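Local coordinates for protein probable TonB-dependent siderophore receptor PirA (Acinetobacter baumannii, PDB 5FR8) that probably takes part in the initial step of iron uptake by binding iron-chelating siderophores, and may bind ferric enterobactin with micromolar affinity, at residues Y475-G480 with G504-E509; G480-T485 with L499-G504; H545-V550 with W567-W572. All coordinates share one frame; numbering follows the deposited sequence.

In the fold
All three contacts lie in the extended segments that project from the extracellular end of the barrel, on one side of the chain's centre. Contacts 1 and 2 belong to the long loop between strands 459-470 and 509-521. Along the chain, contact 2 falls within the span that contact 1 bridges, and their centres are about 10 Å apart. Contact 3 follows in the next extracellular loop, between strands 525-541 and 564-591; its centre is about 9 Å from that of contact 2 and about 15 Å from that of contact 1. Strand 498-501 pairs in parallel with 564-591, joining the two loops into one layer; Y112 of the plug touches both loops, R111 the first.

Contact 1 of 3, residues Y475-G480 with G504-E509; sequences YQNAEG and GDLKPE
L506 lays CD1 over one face of the Q476 peptide group, above the carbonyl oxygen rather than at its rim, with CD1 3.4 Å from Q476 O. The same oxygen is engaged from the other side of that plane, where it accepts the backbone N-H of N503. One flat group thus carries a methyl on one face and a donor tilted toward the other. CG of L506 is anti to its own carbonyl carbon (chi1 -78°), and the extended second torsion (chi2 171°) then sets CD1. That L506 CD1 also meets Q476 CB at 4.0 Å. Beyond CB the glutamine runs extended, and its amide oxygen accepts the backbone N-H of N473. The N477 and L506 side chains cross obliquely.

At the helix end the two segments come together backbone to backbone. N477 O and G504 N are 3.2 Å apart, but the angle is too poor for a hydrogen bond, and the CA atoms of the same two residues approach to 4.7 Å. On the exposed side, E479 OE2 stands 4.3 Å from G504 N, too long to bind it.

The contact packs the C-terminal end of the short helix 474-477 against the connection leading into strand 509-521. L506 and Q476 both also pack on I540 of strand 525-541, while Q476 reaches W572 of strand 564-591 and Y112 of the plug.

Contact 2 of 3, residues G480-T485 with L499-G504; sequences GYLLST and LLQGNG
L483 and L500 form the hydrogen-bonded pair of a short two-stranded antiparallel ladder within the long extracellular loop between barrel strands 459-470 and 509-521, each using both its N-H and its C=O. L483 N donates to L500 O at 3.0 Å, and L500 N returns the bond to L483 O, also at 3.0 Å. One step on, just past the strands, G502 N gives a third bond to Y481 O, 3.1 Å long. Each of these three oxygens is also approached by a CA-H of the other segment, as when Q501 CA lies 3.4 Å from Y481 O.

L499 and Q501 turn their backbone polar groups the other way: L499 to N568 and L570, Q501 to L570 and W572. At its far end the ladder continues in a backbone bond between T485 and C498.

L482 and Q501 are a non-hydrogen-bonded pair whose side chains run side by side. CD2 of L482 rests on the aliphatic part of the glutamine, 3.4 Å from Q501 CB. Q501 CG is anti to its backbone N (chi1 -171°), and the extended chain takes NE2 on to E479 O. On the same face, S484 CB meets L499 CD2 at 3.7 Å.

Y481 OH is held by R111 and by the carbonyl of Y112, both of the plug. The L482, S484 and L499 side chains lie against helix 396-400, while strand 498-501 is flanked by 482-485 and, in parallel, by 564-591.

Contact 3 of 3, residues H545-V550 with W567-W572; sequences HVVGTV and WNILRW
I569 fills the middle of this beta hairpin, made by strands 548-553 and 564-591, with V547 on one flank and V550 on the other. I569 CG2 meets V547 CG2 at 3.6 Å. I569 CD1 lies 4.1 Å from V550 CB, and both valines stand roughly at a right angle to the isoleucine. CG1 of I569 is anti to its carbonyl carbon (chi1 -56°), and the extended branch carries CD1 to within van der Waals reach of the T549 carbonyl carbon and V550. V550 also packs CG1 on W567 CB, and beyond the hairpin I569 and V550 meet helix 396-400.

On the face opposite I569, V546 lies beside N568, pointing the same way, and V546 CG1 touches L570 CD2 at 4.1 Å. V546 and V547 are surface residues. V547 leans CG1 across the aliphatic stem of R571, whose NE is salt-bridged to E573.

The backbone pairing slips here. V547 N donates to I569 O, while I569 N donates to G548 O, an irregularity resembling a beta bulge. Beyond it the pairing is regular again: V550 and W567 exchange two backbone bonds, W567 N to V550 O being 2.9 Å. V550 O also sits at the edge of the W567 indole, in its plane.

The polar edge ends at W567 O, which two donors share. V550 N approaches W567 O in the carbonyl plane at 3.2 Å, whereas T549 OG1, anti to its backbone N (chi1 -175°), comes from above that plane and donates to W567 O at 2.7 Å.

Contact 1 of 3, residues Y475-G480 with G504-E509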
ATOM      1  N   TYR A 475      -3.802 -11.547 -11.937  1.00 62.63           N
ATOM      2  CA  TYR A 475      -3.001 -12.764 -12.059  1.00 64.11           C
ATOM      3  C   TYR A 475      -3.700 -13.943 -11.390  1.00 68.38           C
ATOM      4  O   TYR A 475      -3.702 -15.053 -11.903  1.00 73.53           O
ATOM      5  CB  TYR A 475      -1.604 -12.565 -11.436  1.00 61.61           C
ATOM      6  CG  TYR A 475      -0.749 -11.573 -12.192  1.00 60.88           C
ATOM      7  CD1 TYR A 475      -0.001 -11.971 -13.289  1.00 65.24           C
ATOM      8  CD2 TYR A 475      -0.727 -10.244 -11.842  1.00 58.13           C
ATOM      9  CE1 TYR A 475       0.757 -11.066 -13.998  1.00 65.41           C
ATOM     10  CE2 TYR A 475       0.019  -9.336 -12.543  1.00 59.19           C
ATOM     11  CZ  TYR A 475       0.754  -9.751 -13.615  1.00 61.93           C
ATOM     12  OH  TYR A 475       1.513  -8.852 -14.301  1.00 65.82           O
ATOM     13  N   GLN A 476      -4.288 -13.694 -10.230  1.00 68.92           N
ATOM     14  CA  GLN A 476      -5.027 -14.721  -9.523  1.00 68.36           C
ATOM     15  C   GLN A 476      -6.217 -15.244 -10.322  1.00 66.14           C
ATOM     16  O   GLN A 476      -6.577 -16.419 -10.200  1.00 64.69           O
ATOM     17  CB  GLN A 476      -5.541 -14.152  -8.202  1.00 68.44           C
ATOM     18  CG  GLN A 476      -4.422 -13.791  -7.242  1.00 66.38           C
ATOM     19  CD  GLN A 476      -4.925 -13.072  -6.019  1.00 60.92           C
ATOM     20  OE1 GLN A 476      -5.905 -12.346  -6.092  1.00 62.25           O
ATOM     21  NE2 GLN A 476      -4.240 -13.247  -4.901  1.00 57.76           N
ATOM     22  N   ASN A 477      -6.851 -14.368 -11.099  1.00 62.80           N
ATOM     23  CA  ASN A 477      -8.004 -14.780 -11.919  1.00 64.02           C
ATOM     24  C   ASN A 477      -7.653 -15.474 -13.224  1.00 66.76           C
ATOM     25  O   ASN A 477      -8.404 -16.308 -13.715  1.00 67.25           O
ATOM     26  CB  ASN A 477      -8.869 -13.582 -12.278  1.00 62.27           C
ATOM     27  CG  ASN A 477     -10.087 -13.487 -11.412  1.00 59.00           C
ATOM     28  OD1 ASN A 477     -10.382 -14.409 -10.650  1.00 59.43           O
ATOM     29  ND2 ASN A 477     -10.819 -12.388 -11.535  1.00 56.57           N
ATOM     30  N   ALA A 478      -6.503 -15.127 -13.774  1.00 67.04           N
ATOM     31  CA  ALA A 478      -6.231 -15.366 -15.176  1.00 71.48           C
ATOM     32  C   ALA A 478      -5.802 -16.788 -15.487  1.00 69.28           C
ATOM     33  O   ALA A 478      -4.754 -17.223 -15.029  1.00 71.32           O
ATOM     34  CB  ALA A 478      -5.160 -14.396 -15.646  1.00 74.56           C
ATOM     35  N   GLU A 479      -6.583 -17.489 -16.307  1.00 66.67           N
ATOM     36  CA  GLU A 479      -6.229 -18.854 -16.695  1.00 68.49           C
ATOM     37  C   GLU A 479      -4.929 -18.923 -17.511  1.00 67.36           C
ATOM     38  O   GLU A 479      -4.298 -19.981 -17.619  1.00 66.22           O
ATOM     39  CB  GLU A 479      -7.397 -19.534 -17.422  1.00 69.76           C
ATOM     40  CG  GLU A 479      -8.365 -20.226 -16.463  1.00 69.62           C
ATOM     41  CD  GLU A 479      -9.662 -20.663 -17.103  1.00 72.78           C
ATOM     42  OE1 GLU A 479      -9.722 -20.741 -18.353  1.00 75.58           O
ATOM     43  OE2 GLU A 479     -10.624 -20.929 -16.348  1.00 73.56           O
ATOM     44  N   GLY A 480      -4.501 -17.785 -18.035  1.00 66.63           N
ATOM     45  CA  GLY A 480      -3.321 -17.743 -18.898  1.00 68.79           C
ATOM     46  C   GLY A 480      -2.046 -17.498 -18.120  1.00 67.78           C
ATOM     47  O   GLY A 480      -0.953 -17.467 -18.705  1.00 68.35           O
ATOM     48  N   GLY A 504     -10.527 -18.474 -12.830  1.00 63.95           N
ATOM     49  CA  GLY A 504     -11.603 -17.536 -13.133  1.00 63.07           C
ATOM     50  C   GLY A 504     -12.804 -17.692 -12.222  1.00 64.83           C
ATOM     51  O   GLY A 504     -13.701 -16.831 -12.232  1.00 65.91           O
ATOM     52  N   ASP A 505     -12.818 -18.788 -11.445  1.00 64.41           N
ATOM     53  CA  ASP A 505     -13.975 -19.202 -10.636  1.00 65.04           C
ATOM     54  C   ASP A 505     -13.773 -18.949  -9.141  1.00 64.14           C
ATOM     55  O   ASP A 505     -14.596 -19.357  -8.310  1.00 65.35           O
ATOM     56  CB  ASP A 505     -14.330 -20.682 -10.885  1.00 67.26           C
ATOM     57  CG  ASP A 505     -14.927 -20.932 -12.289  1.00 71.54           C
ATOM     58  OD1 ASP A 505     -15.416 -19.983 -12.954  1.00 71.07           O
ATOM     59  OD2 ASP A 505     -14.904 -22.099 -12.734  1.00 73.12           O
ATOM     60  N   LEU A 506     -12.688 -18.256  -8.809  1.00 62.00           N
ATOM     61  CA  LEU A 506     -12.490 -17.726  -7.464  1.00 59.21           C
ATOM     62  C   LEU A 506     -13.652 -16.836  -6.990  1.00 59.29           C
ATOM     63  O   LEU A 506     -14.168 -16.012  -7.757  1.00 58.69           O
ATOM     64  CB  LEU A 506     -11.224 -16.868  -7.432  1.00 58.49           C
ATOM     65  CG  LEU A 506      -9.866 -17.561  -7.382  1.00 61.04           C
ATOM     66  CD1 LEU A 506      -8.739 -16.553  -7.583  1.00 59.60           C
ATOM     67  CD2 LEU A 506      -9.693 -18.310  -6.065  1.00 61.02           C
ATOM     68  N   LYS A 507     -14.029 -17.008  -5.719  1.00 60.29           N
ATOM     69  CA  LYS A 507     -14.863 -16.070  -4.973  1.00 61.57           C
ATOM     70  C   LYS A 507     -14.050 -14.859  -4.522  1.00 59.45           C
ATOM     71  O   LYS A 507     -12.838 -14.941  -4.441  1.00 61.64           O
ATOM     72  CB  LYS A 507     -15.429 -16.770  -3.738  1.00 65.09           C
ATOM     73  CG  LYS A 507     -16.455 -17.835  -4.069  1.00 70.37           C
ATOM     74  CD  LYS A 507     -17.011 -18.490  -2.823  1.00 72.88           C
ATOM     75  CE  LYS A 507     -15.913 -19.232  -2.097  1.00 81.31           C
ATOM     76  NZ  LYS A 507     -16.495 -20.271  -1.204  1.00 95.33           N
ATOM     77  N   PRO A 508     -14.709 -13.732  -4.207  1.00 56.31           N
ATOM     78  CA  PRO A 508     -13.925 -12.589  -3.777  1.00 56.13           C
ATOM     79  C   PRO A 508     -13.521 -12.714  -2.330  1.00 59.91           C
ATOM     80  O   PRO A 508     -14.145 -13.490  -1.599  1.00 60.47           O
ATOM     81  CB  PRO A 508     -14.883 -11.421  -3.942  1.00 54.31           C
ATOM     82  CG  PRO A 508     -16.228 -12.016  -3.765  1.00 54.96           C
ATOM     83  CD  PRO A 508     -16.148 -13.480  -4.104  1.00 56.10           C
ATOM     84  N   GLU A 509     -12.497 -11.943  -1.933  1.00 62.08           N
ATOM     85  CA  GLU A 509     -12.091 -11.824  -0.523  1.00 58.10           C
ATOM     86  C   GLU A 509     -13.115 -10.995   0.232  1.00 59.00           C
ATOM     87  O   GLU A 509     -13.609  -9.977  -0.252  1.00 59.42           O
ATOM     88  CB  GLU A 509     -10.694 -11.201  -0.397  1.00 62.32           C
ATOM     89  CG  GLU A 509      -9.598 -11.991  -1.140  1.00 69.73           C
ATOM     90  CD  GLU A 509      -8.167 -11.559  -0.850  1.00 67.61           C
ATOM     91  OE1 GLU A 509      -7.947 -10.495  -0.216  1.00 71.44           O
ATOM     92  OE2 GLU A 509      -7.261 -12.301  -1.280  1.00 70.67           O
TER

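Contact 2 of 3, residues G480-T485 with L499-G504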
ATOM      1  N   GLY A 480      -4.501 -17.785 -18.035  1.00 66.63           N
ATOM      2  CA  GLY A 480      -3.321 -17.743 -18.898  1.00 68.79           C
ATOM      3  C   GLY A 480      -2.046 -17.498 -18.120  1.00 67.78           C
ATOM      4  O   GLY A 480      -0.953 -17.467 -18.705  1.00 68.35           O
ATOM      5  N   TYR A 481      -2.183 -17.361 -16.799  1.00 64.42           N
ATOM      6  CA  TYR A 481      -1.027 -17.248 -15.899  1.00 63.31           C
ATOM      7  C   TYR A 481      -0.661 -18.635 -15.289  1.00 63.86           C
ATOM      8  O   TYR A 481      -1.416 -19.189 -14.485  1.00 64.51           O
ATOM      9  CB  TYR A 481      -1.333 -16.203 -14.817  1.00 60.46           C
ATOM     10  CG  TYR A 481      -0.186 -15.851 -13.880  1.00 57.91           C
ATOM     11  CD1 TYR A 481       1.094 -15.647 -14.372  1.00 57.89           C
ATOM     12  CD2 TYR A 481      -0.400 -15.700 -12.500  1.00 54.28           C
ATOM     13  CE1 TYR A 481       2.143 -15.325 -13.520  1.00 57.92           C
ATOM     14  CE2 TYR A 481       0.642 -15.375 -11.649  1.00 53.89           C
ATOM     15  CZ  TYR A 481       1.914 -15.193 -12.165  1.00 54.37           C
ATOM     16  OH  TYR A 481       2.974 -14.867 -11.369  1.00 51.05           O
ATOM     17  N   LEU A 482       0.478 -19.201 -15.703  1.00 64.79           N
ATOM     18  CA  LEU A 482       0.968 -20.470 -15.157  1.00 64.84           C
ATOM     19  C   LEU A 482       2.379 -20.278 -14.640  1.00 63.58           C
ATOM     20  O   LEU A 482       3.177 -19.584 -15.273  1.00 63.80           O
ATOM     21  CB  LEU A 482       0.967 -21.571 -16.227  1.00 67.87           C
ATOM     22  CG  LEU A 482      -0.385 -22.163 -16.641  1.00 67.80           C
ATOM     23  CD1 LEU A 482      -0.280 -22.799 -18.009  1.00 70.61           C
ATOM     24  CD2 LEU A 482      -0.875 -23.184 -15.635  1.00 67.52           C
ATOM     25  N   LEU A 483       2.660 -20.896 -13.490  1.00 64.33           N
ATOM     26  CA  LEU A 483       4.015 -20.978 -12.881  1.00 64.81           C
ATOM     27  C   LEU A 483       4.331 -22.446 -12.520  1.00 65.68           C
ATOM     28  O   LEU A 483       3.428 -23.289 -12.515  1.00 70.28           O
ATOM     29  CB  LEU A 483       4.088 -20.121 -11.608  1.00 62.85           C
ATOM     30  CG  LEU A 483       3.696 -18.634 -11.707  1.00 60.88           C
ATOM     31  CD1 LEU A 483       3.295 -18.060 -10.344  1.00 57.57           C
ATOM     32  CD2 LEU A 483       4.832 -17.825 -12.315  1.00 61.09           C
ATOM     33  N   SER A 484       5.580 -22.750 -12.183  1.00 64.97           N
ATOM     34  CA  SER A 484       5.972 -24.122 -11.883  1.00 65.86           C
ATOM     35  C   SER A 484       7.062 -24.246 -10.808  1.00 67.10           C
ATOM     36  O   SER A 484       7.876 -23.335 -10.625  1.00 66.71           O
ATOM     37  CB  SER A 484       6.508 -24.754 -13.158  1.00 68.84           C
ATOM     38  OG  SER A 484       7.808 -24.242 -13.427  1.00 69.65           O
ATOM     39  N   THR A 485       7.085 -25.383 -10.101  1.00 69.45           N
ATOM     40  CA  THR A 485       8.287 -25.827  -9.375  1.00 70.24           C
ATOM     41  C   THR A 485       8.612 -27.239  -9.767  1.00 74.67           C
ATOM     42  O   THR A 485       7.724 -28.000 -10.124  1.00 76.66           O
ATOM     43  CB  THR A 485       8.094 -25.904  -7.865  1.00 68.44           C
ATOM     44  OG1 THR A 485       7.055 -25.006  -7.463  1.00 69.53           O
ATOM     45  CG2 THR A 485       9.390 -25.565  -7.167  1.00 68.33           C
ATOM     46  N   LEU A 499       2.314 -27.397 -10.798  1.00 75.25           N
ATOM     47  CA  LEU A 499       2.019 -26.184 -11.533  1.00 74.45           C
ATOM     48  C   LEU A 499       0.973 -25.386 -10.780  1.00 74.30           C
ATOM     49  O   LEU A 499       0.138 -25.953 -10.061  1.00 75.03           O
ATOM     50  CB  LEU A 499       1.434 -26.512 -12.902  1.00 77.20           C
ATOM     51  CG  LEU A 499       2.288 -27.262 -13.915  1.00 80.75           C
ATOM     52  CD1 LEU A 499       1.412 -27.692 -15.084  1.00 81.99           C
ATOM     53  CD2 LEU A 499       3.451 -26.390 -14.375  1.00 81.01           C
ATOM     54  N   LEU A 500       0.992 -24.073 -10.971  1.00 71.50           N
ATOM     55  CA  LEU A 500      -0.019 -23.212 -10.379  1.00 69.96           C
ATOM     56  C   LEU A 500      -0.637 -22.343 -11.457  1.00 69.97           C
ATOM     57  O   LEU A 500       0.049 -21.541 -12.092  1.00 67.66           O
ATOM     58  CB  LEU A 500       0.601 -22.332  -9.296  1.00 69.00           C
ATOM     59  CG  LEU A 500      -0.353 -21.345  -8.632  1.00 66.15           C
ATOM     60  CD1 LEU A 500      -1.422 -22.092  -7.853  1.00 68.58           C
ATOM     61  CD2 LEU A 500       0.407 -20.396  -7.721  1.00 65.24           C
ATOM     62  N   GLN A 501      -1.943 -22.503 -11.646  1.00 70.92           N
ATOM     63  CA  GLN A 501      -2.675 -21.768 -12.670  1.00 70.09           C
ATOM     64  C   GLN A 501      -3.622 -20.754 -12.044  1.00 68.15           C
ATOM     65  O   GLN A 501      -4.093 -20.956 -10.932  1.00 67.96           O
ATOM     66  CB  GLN A 501      -3.479 -22.748 -13.521  1.00 70.61           C
ATOM     67  CG  GLN A 501      -4.094 -22.114 -14.751  1.00 71.14           C
ATOM     68  CD  GLN A 501      -4.698 -23.131 -15.677  1.00 72.41           C
ATOM     69  OE1 GLN A 501      -5.073 -24.229 -15.259  1.00 73.14           O
ATOM     70  NE2 GLN A 501      -4.768 -22.785 -16.956  1.00 72.45           N
ATOM     71  N   GLY A 502      -3.909 -19.672 -12.758  1.00 67.86           N
ATOM     72  CA  GLY A 502      -4.960 -18.749 -12.334  1.00 68.66           C
ATOM     73  C   GLY A 502      -6.332 -19.401 -12.390  1.00 70.46           C
ATOM     74  O   GLY A 502      -6.512 -20.446 -13.007  1.00 74.51           O
ATOM     75  N   ASN A 503      -7.302 -18.770 -11.737  1.00 70.23           N
ATOM     76  CA  ASN A 503      -8.641 -19.338 -11.564  1.00 65.88           C
ATOM     77  C   ASN A 503      -9.723 -18.293 -11.783  1.00 63.18           C
ATOM     78  O   ASN A 503      -9.832 -17.342 -11.009  1.00 58.85           O
ATOM     79  CB  ASN A 503      -8.753 -19.883 -10.144  1.00 65.82           C
ATOM     80  CG  ASN A 503     -10.029 -20.645  -9.898  1.00 64.98           C
ATOM     81  OD1 ASN A 503     -10.893 -20.729 -10.756  1.00 68.80           O
ATOM     82  ND2 ASN A 503     -10.148 -21.202  -8.706  1.00 64.63           N
ATOM     83  N   GLY A 504     -10.527 -18.474 -12.830  1.00 63.95           N
ATOM     84  CA  GLY A 504     -11.603 -17.536 -13.133  1.00 63.07           C
ATOM     85  C   GLY A 504     -12.804 -17.692 -12.222  1.00 64.83           C
ATOM     86  O   GLY A 504     -13.701 -16.831 -12.232  1.00 65.91           O
TER

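Contact 3 of 3, residues H545-V550 with W567-W572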
ATOM      1  N   HIS A 545      -4.590 -28.187  -3.162  1.00 77.59           N
ATOM      2  CA  HIS A 545      -5.254 -29.385  -3.610  1.00 81.78           C
ATOM      3  C   HIS A 545      -5.034 -29.535  -5.126  1.00 79.86           C
ATOM      4  O   HIS A 545      -5.065 -28.562  -5.883  1.00 78.59           O
ATOM      5  CB  HIS A 545      -6.723 -29.340  -3.164  1.00 89.85           C
ATOM      6  CG  HIS A 545      -6.896 -29.365  -1.656  1.00101.41           C
ATOM      7  ND1 HIS A 545      -7.717 -28.486  -0.975  1.00106.72           N
ATOM      8  CD2 HIS A 545      -6.346 -30.164  -0.701  1.00103.44           C
ATOM      9  CE1 HIS A 545      -7.676 -28.747   0.323  1.00103.34           C
ATOM     10  NE2 HIS A 545      -6.850 -29.761   0.516  1.00101.91           N
ATOM     11  N   VAL A 546      -4.738 -30.755  -5.543  1.00 80.26           N
ATOM     12  CA  VAL A 546      -4.493 -31.047  -6.952  1.00 79.78           C
ATOM     13  C   VAL A 546      -5.821 -31.234  -7.668  1.00 81.34           C
ATOM     14  O   VAL A 546      -6.518 -32.223  -7.461  1.00 84.16           O
ATOM     15  CB  VAL A 546      -3.602 -32.297  -7.135  1.00 79.01           C
ATOM     16  CG1 VAL A 546      -2.228 -32.021  -6.570  1.00 77.41           C
ATOM     17  CG2 VAL A 546      -4.195 -33.515  -6.441  1.00 84.77           C
ATOM     18  N   VAL A 547      -6.170 -30.271  -8.507  1.00 81.09           N
ATOM     19  CA  VAL A 547      -7.419 -30.327  -9.281  1.00 81.58           C
ATOM     20  C   VAL A 547      -7.375 -31.305 -10.471  1.00 81.02           C
ATOM     21  O   VAL A 547      -8.412 -31.599 -11.076  1.00 79.77           O
ATOM     22  CB  VAL A 547      -7.793 -28.937  -9.822  1.00 81.46           C
ATOM     23  CG1 VAL A 547      -7.958 -27.951  -8.678  1.00 80.82           C
ATOM     24  CG2 VAL A 547      -6.748 -28.443 -10.820  1.00 79.48           C
ATOM     25  N   GLY A 548      -6.175 -31.784 -10.815  1.00 77.29           N
ATOM     26  CA  GLY A 548      -6.017 -32.758 -11.885  1.00 76.46           C
ATOM     27  C   GLY A 548      -4.581 -32.814 -12.332  1.00 75.34           C
ATOM     28  O   GLY A 548      -3.710 -32.212 -11.715  1.00 76.37           O
ATOM     29  N   THR A 549      -4.315 -33.522 -13.415  1.00 77.09           N
ATOM     30  CA  THR A 549      -2.945 -33.690 -13.864  1.00 75.10           C
ATOM     31  C   THR A 549      -2.820 -33.493 -15.380  1.00 77.41           C
ATOM     32  O   THR A 549      -3.811 -33.618 -16.092  1.00 78.72           O
ATOM     33  CB  THR A 549      -2.446 -35.071 -13.450  1.00 74.87           C
ATOM     34  OG1 THR A 549      -1.068 -35.196 -13.796  1.00 77.30           O
ATOM     35  CG2 THR A 549      -3.252 -36.170 -14.128  1.00 77.11           C
ATOM     36  N   VAL A 550      -1.616 -33.161 -15.864  1.00 78.25           N
ATOM     37  CA  VAL A 550      -1.375 -32.976 -17.314  1.00 80.48           C
ATOM     38  C   VAL A 550       0.025 -33.414 -17.725  1.00 82.25           C
ATOM     39  O   VAL A 550       0.974 -33.240 -16.957  1.00 82.95           O
ATOM     40  CB  VAL A 550      -1.543 -31.500 -17.754  1.00 81.07           C
ATOM     41  CG1 VAL A 550      -0.499 -30.599 -17.102  1.00 78.83           C
ATOM     42  CG2 VAL A 550      -1.458 -31.374 -19.268  1.00 82.60           C
ATOM     43  N   TRP A 567       2.572 -33.465 -14.563  1.00 72.38           N
ATOM     44  CA  TRP A 567       2.518 -32.336 -13.652  1.00 71.28           C
ATOM     45  C   TRP A 567       1.271 -32.440 -12.776  1.00 71.33           C
ATOM     46  O   TRP A 567       0.193 -32.836 -13.245  1.00 74.92           O
ATOM     47  CB  TRP A 567       2.488 -31.003 -14.420  1.00 71.63           C
ATOM     48  CG  TRP A 567       3.781 -30.645 -15.097  1.00 71.72           C
ATOM     49  CD1 TRP A 567       4.120 -30.916 -16.378  1.00 74.20           C
ATOM     50  CD2 TRP A 567       4.900 -29.948 -14.524  1.00 69.24           C
ATOM     51  NE1 TRP A 567       5.377 -30.441 -16.644  1.00 75.40           N
ATOM     52  CE2 TRP A 567       5.877 -29.849 -15.516  1.00 71.28           C
ATOM     53  CE3 TRP A 567       5.163 -29.401 -13.271  1.00 67.81           C
ATOM     54  CZ2 TRP A 567       7.099 -29.224 -15.299  1.00 71.38           C
ATOM     55  CZ3 TRP A 567       6.386 -28.776 -13.057  1.00 66.82           C
ATOM     56  CH2 TRP A 567       7.332 -28.696 -14.059  1.00 68.37           C
ATOM     57  N   ASN A 568       1.421 -32.057 -11.513  1.00 68.09           N
ATOM     58  CA  ASN A 568       0.290 -31.872 -10.618  1.00 67.93           C
ATOM     59  C   ASN A 568      -0.220 -30.450 -10.804  1.00 67.68           C
ATOM     60  O   ASN A 568       0.569 -29.496 -10.835  1.00 67.47           O
ATOM     61  CB  ASN A 568       0.705 -32.119  -9.162  1.00 66.60           C
ATOM     62  CG  ASN A 568       1.163 -33.544  -8.935  1.00 66.30           C
ATOM     63  OD1 ASN A 568       0.392 -34.472  -9.123  1.00 67.82           O
ATOM     64  ND2 ASN A 568       2.422 -33.727  -8.586  1.00 64.61           N
ATOM     65  N   ILE A 569      -1.527 -30.306 -10.967  1.00 67.15           N
ATOM     66  CA  ILE A 569      -2.093 -29.001 -11.222  1.00 66.89           C
ATOM     67  C   ILE A 569      -2.736 -28.443  -9.960  1.00 69.59           C
ATOM     68  O   ILE A 569      -3.759 -28.956  -9.477  1.00 70.90           O
ATOM     69  CB  ILE A 569      -3.169 -29.056 -12.310  1.00 67.72           C
ATOM     70  CG1 ILE A 569      -2.623 -29.655 -13.597  1.00 68.86           C
ATOM     71  CG2 ILE A 569      -3.727 -27.671 -12.561  1.00 66.20           C
ATOM     72  CD1 ILE A 569      -3.714 -30.037 -14.579  1.00 71.19           C
ATOM     73  N   LEU A 570      -2.144 -27.371  -9.448  1.00 69.62           N
ATOM     74  CA  LEU A 570      -2.757 -26.574  -8.387  1.00 71.06           C
ATOM     75  C   LEU A 570      -3.341 -25.319  -9.002  1.00 69.04           C
ATOM     76  O   LEU A 570      -2.922 -24.902 -10.079  1.00 71.67           O
ATOM     77  CB  LEU A 570      -1.695 -26.172  -7.361  1.00 71.89           C
ATOM     78  CG  LEU A 570      -0.927 -27.334  -6.727  1.00 75.11           C
ATOM     79  CD1 LEU A 570       0.374 -26.863  -6.081  1.00 75.22           C
ATOM     80  CD2 LEU A 570      -1.821 -28.076  -5.738  1.00 78.89           C
ATOM     81  N   ARG A 571      -4.277 -24.690  -8.319  1.00 67.84           N
ATOM     82  CA  ARG A 571      -4.733 -23.384  -8.761  1.00 67.54           C
ATOM     83  C   ARG A 571      -4.939 -22.418  -7.593  1.00 65.85           C
ATOM     84  O   ARG A 571      -5.225 -22.825  -6.475  1.00 68.07           O
ATOM     85  CB  ARG A 571      -6.026 -23.528  -9.576  1.00 71.00           C
ATOM     86  CG  ARG A 571      -7.047 -24.444  -8.943  1.00 75.76           C
ATOM     87  CD  ARG A 571      -8.421 -24.325  -9.588  1.00 82.36           C
ATOM     88  NE  ARG A 571      -9.479 -24.372  -8.574  1.00 85.11           N
ATOM     89  CZ  ARG A 571     -10.774 -24.259  -8.833  1.00 86.64           C
ATOM     90  NH1 ARG A 571     -11.192 -24.093 -10.080  1.00 87.36           N
ATOM     91  NH2 ARG A 571     -11.651 -24.311  -7.838  1.00 88.75           N
ATOM     92  N   TRP A 572      -4.815 -21.128  -7.858  1.00 62.83           N
ATOM     93  CA  TRP A 572      -5.160 -20.148  -6.862  1.00 62.89           C
ATOM     94  C   TRP A 572      -6.525 -20.520  -6.257  1.00 67.69           C
ATOM     95  O   TRP A 572      -7.419 -20.997  -6.951  1.00 68.52           O
ATOM     96  CB  TRP A 572      -5.151 -18.730  -7.464  1.00 61.17           C
ATOM     97  CG  TRP A 572      -3.754 -18.219  -7.865  1.00 59.23           C
ATOM     98  CD1 TRP A 572      -3.157 -18.329  -9.090  1.00 57.43           C
ATOM     99  CD2 TRP A 572      -2.806 -17.534  -7.022  1.00 57.81           C
ATOM    100  NE1 TRP A 572      -1.903 -17.771  -9.059  1.00 56.80           N
ATOM    101  CE2 TRP A 572      -1.668 -17.267  -7.806  1.00 56.15           C
ATOM    102  CE3 TRP A 572      -2.815 -17.119  -5.687  1.00 57.97           C
ATOM    103  CZ2 TRP A 572      -0.569 -16.596  -7.308  1.00 55.03           C
ATOM    104  CZ3 TRP A 572      -1.720 -16.457  -5.194  1.00 57.23           C
ATOM    105  CH2 TRP A 572      -0.610 -16.204  -6.000  1.00 55.73           C
TER